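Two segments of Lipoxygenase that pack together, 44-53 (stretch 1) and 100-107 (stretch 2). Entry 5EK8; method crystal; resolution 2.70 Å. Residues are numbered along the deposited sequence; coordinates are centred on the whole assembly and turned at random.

Stretch 1 (44-53) AITKPIEQLN
Stretch 2 (100-107) IYYDPEKA

How do the two backbones meet? Stretch 2 enters as a strand, Ile-100 to Tyr-102, and its last strand residue pairs antiparallel with Asn-53, the final residue of stretch 1. The CA atoms of Asn-53 and Tyr-102 lie 5.3 Å apart, and two hydrogen bonds close the pair: Asn-53 N to Tyr-102 O at 2.9 Å and Tyr-102 N to Asn-53 O at 2.9 Å, with angles of 144° and 142° at the hydrogens. Ile-100 (phi/psi -74/130, chi1 and chi2 both m) adds little, because the end of its side chain leads away from stretch 1. Tyr-101 (-95/116) brings its CA to 3.4 Å from Asn-53 O, a CA-H...O contact beside the paired backbone. The Tyr-101 side chain, chi1 m and chi2 -87°, leaves sideways, and Tyr-101 CD1 comes 4.5 Å from Ile-49 O.

What does the Tyr-102 side chain do on its side of the sheet? Tyr-102 (-125/154, chi1 p at 74°, chi2 95°) and Asn-53 (-105/172, chi1 t, chi2 -50°) send their side chains to the same face. Asn-53 CB sits over one face of the Tyr-102 ring, 4.2 Å from its centroid and 15° off the ring normal, a CH-pi contact. On the backbone, Leu-52 CD2 reaches Tyr-102 C at 3.6 Å; Leu-52 (-87/163) has chi1 m and chi2 between wells at 145°.

Why is Asp-103 a hub once the strand has ended? The CA atoms of Asp-103 and Leu-52 are 5.3 Å apart, continuing the register, and Asp-103 CB packs against Leu-52 CD2 at 3.7 Å and Ile-45 CG2 at 4.2 Å. With phi/psi -106/119 and chi1 t, its carboxylate serves both stretches: Asp-103 OD2 forms a salt bridge with Lys-47 NZ at 3.2 Å, while Asp-103 OD1 accepts a hydrogen bond from Glu-105 N at 2.9 Å.

How do the residues after Asp-103 complete the contact? Pro-104 (-67/-23, C-gamma exo) places Pro-104 CG 3.7 Å from Asn-53 CB. Glu-105 (-71/-17, chi1 m, chi2 t) points toward stretch 1, and Glu-105 OE2 lies 3.0 Å from Lys-47 NZ, a salt bridge whose hydrogen bond is weak. Lys-47 (179/148) is extended, all four chi angles t, so one ammonium group can engage both acids. Lys-106 (-76/5, chi1 m) ends the contact with CD 4.3 Å from CD1 of Ile-45, whose chi1 and chi2 are both m.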

# COMPACT_ATOMS: atom_id res chain seq x y z
N ALA A 44 28.92 -24.52 6.14
CA ALA A 44 29.60 -24.96 4.93
C ALA A 44 30.19 -26.35 5.12
O ALA A 44 30.73 -26.67 6.17
CB ALA A 44 30.70 -23.98 4.55
N ILE A 45 30.08 -27.18 4.08
CA ILE A 45 30.62 -28.53 4.12
C ILE A 45 32.12 -28.50 3.86
O ILE A 45 32.57 -28.70 2.73
CB ILE A 45 29.94 -29.45 3.10
CG1 ILE A 45 28.42 -29.39 3.27
CG2 ILE A 45 30.42 -30.88 3.27
CD1 ILE A 45 27.90 -30.22 4.41
N THR A 46 32.90 -28.25 4.91
CA THR A 46 34.35 -28.23 4.78
C THR A 46 34.86 -29.66 4.77
O THR A 46 34.73 -30.39 5.76
CB THR A 46 35.03 -27.43 5.89
OG1 THR A 46 34.49 -26.10 5.91
CG2 THR A 46 36.53 -27.36 5.65
N LYS A 47 35.44 -30.03 3.64
CA LYS A 47 35.84 -31.39 3.32
C LYS A 47 36.43 -31.33 1.92
O LYS A 47 36.01 -30.49 1.12
CB LYS A 47 34.64 -32.35 3.37
CG LYS A 47 34.95 -33.81 3.09
CD LYS A 47 33.78 -34.68 3.48
CE LYS A 47 34.12 -36.17 3.38
NZ LYS A 47 32.96 -37.04 3.77
N PRO A 48 37.42 -32.20 1.61
CA PRO A 48 37.96 -32.17 0.25
C PRO A 48 36.89 -32.34 -0.83
O PRO A 48 36.03 -33.21 -0.71
CB PRO A 48 38.94 -33.36 0.23
CG PRO A 48 38.60 -34.18 1.47
CD PRO A 48 38.14 -33.16 2.46
N ILE A 49 36.94 -31.51 -1.86
CA ILE A 49 35.91 -31.48 -2.89
C ILE A 49 35.88 -32.76 -3.73
O ILE A 49 34.85 -33.09 -4.33
CB ILE A 49 36.10 -30.27 -3.84
CG1 ILE A 49 37.24 -30.53 -4.84
CG2 ILE A 49 36.35 -29.01 -3.02
CD1 ILE A 49 37.42 -29.43 -5.87
N GLU A 50 37.00 -33.48 -3.77
CA GLU A 50 37.08 -34.73 -4.51
C GLU A 50 36.28 -35.81 -3.79
O GLU A 50 35.65 -36.67 -4.41
CB GLU A 50 38.53 -35.18 -4.69
CG GLU A 50 39.43 -34.15 -5.34
CD GLU A 50 39.96 -33.12 -4.36
OE1 GLU A 50 39.99 -33.41 -3.15
OE2 GLU A 50 40.34 -32.01 -4.80
N GLN A 51 36.32 -35.75 -2.46
CA GLN A 51 35.64 -36.72 -1.62
C GLN A 51 34.14 -36.43 -1.58
O GLN A 51 33.34 -37.26 -1.14
CB GLN A 51 36.22 -36.69 -0.21
CG GLN A 51 35.86 -37.90 0.64
CD GLN A 51 36.63 -37.93 1.95
OE1 GLN A 51 37.51 -37.10 2.18
NE2 GLN A 51 36.30 -38.88 2.81
N LEU A 52 33.76 -35.24 -2.03
CA LEU A 52 32.37 -34.82 -2.06
C LEU A 52 31.66 -35.25 -3.33
O LEU A 52 32.29 -35.60 -4.33
CB LEU A 52 32.27 -33.30 -1.90
CG LEU A 52 32.39 -32.75 -0.49
CD1 LEU A 52 33.11 -31.41 -0.48
CD2 LEU A 52 31.01 -32.61 0.13
N ASN A 53 30.33 -35.24 -3.28
CA ASN A 53 29.49 -35.52 -4.43
C ASN A 53 28.90 -34.20 -4.94
O ASN A 53 29.05 -33.17 -4.30
CB ASN A 53 28.40 -36.52 -4.05
CG ASN A 53 27.71 -37.14 -5.25
OD1 ASN A 53 27.27 -36.44 -6.16
ND2 ASN A 53 27.62 -38.47 -5.26
N ILE A 100 26.00 -27.54 -6.86
CA ILE A 100 26.09 -27.78 -5.41
C ILE A 100 27.01 -28.95 -5.06
O ILE A 100 26.87 -30.04 -5.61
CB ILE A 100 24.70 -28.09 -4.81
CG1 ILE A 100 23.65 -27.08 -5.27
CG2 ILE A 100 24.78 -28.15 -3.29
CD1 ILE A 100 23.80 -25.71 -4.66
N TYR A 101 27.92 -28.74 -4.13
CA TYR A 101 28.70 -29.84 -3.58
C TYR A 101 28.04 -30.36 -2.30
O TYR A 101 27.93 -29.63 -1.32
CB TYR A 101 30.14 -29.41 -3.31
CG TYR A 101 30.93 -29.13 -4.57
CD1 TYR A 101 31.59 -30.15 -5.24
CD2 TYR A 101 31.00 -27.84 -5.09
CE1 TYR A 101 32.31 -29.90 -6.40
CE2 TYR A 101 31.71 -27.58 -6.25
CZ TYR A 101 32.37 -28.61 -6.90
OH TYR A 101 33.08 -28.36 -8.05
N TYR A 102 27.59 -31.61 -2.33
CA TYR A 102 26.97 -32.20 -1.15
C TYR A 102 27.64 -33.51 -0.74
O TYR A 102 28.24 -34.20 -1.57
CB TYR A 102 25.47 -32.42 -1.38
CG TYR A 102 25.11 -33.57 -2.31
CD1 TYR A 102 24.81 -34.83 -1.80
CD2 TYR A 102 25.03 -33.38 -3.68
CE1 TYR A 102 24.47 -35.87 -2.64
CE2 TYR A 102 24.68 -34.42 -4.53
CZ TYR A 102 24.40 -35.67 -4.00
OH TYR A 102 24.06 -36.71 -4.83
N ASP A 103 27.53 -33.84 0.54
CA ASP A 103 28.14 -35.04 1.09
C ASP A 103 27.07 -36.10 1.37
O ASP A 103 26.17 -35.87 2.16
CB ASP A 103 28.92 -34.71 2.37
CG ASP A 103 29.55 -35.93 3.01
OD1 ASP A 103 29.61 -37.00 2.37
OD2 ASP A 103 30.02 -35.81 4.16
N PRO A 104 27.18 -37.26 0.71
CA PRO A 104 26.22 -38.35 0.93
C PRO A 104 26.33 -38.94 2.34
O PRO A 104 25.36 -39.52 2.81
CB PRO A 104 26.62 -39.39 -0.12
CG PRO A 104 27.37 -38.63 -1.16
CD PRO A 104 28.10 -37.56 -0.40
N GLU A 105 27.47 -38.78 2.99
CA GLU A 105 27.72 -39.44 4.27
C GLU A 105 26.90 -38.90 5.43
O GLU A 105 26.78 -39.56 6.47
CB GLU A 105 29.20 -39.36 4.62
CG GLU A 105 30.10 -40.13 3.67
CD GLU A 105 31.57 -39.97 4.01
OE1 GLU A 105 31.90 -39.87 5.21
OE2 GLU A 105 32.39 -39.94 3.07
N LYS A 106 26.32 -37.71 5.28
CA LYS A 106 25.42 -37.18 6.29
C LYS A 106 24.07 -37.90 6.20
O LYS A 106 23.12 -37.55 6.89
CB LYS A 106 25.26 -35.67 6.16
CG LYS A 106 26.59 -34.92 6.16
CD LYS A 106 26.49 -33.55 6.82
CE LYS A 106 26.41 -33.66 8.33
NZ LYS A 106 26.42 -32.33 9.01
N ALA A 107 24.01 -38.89 5.31
CA ALA A 107 22.96 -39.90 5.34
C ALA A 107 22.93 -40.57 6.70
O ALA A 107 21.90 -40.59 7.38
CB ALA A 107 23.20 -40.95 4.27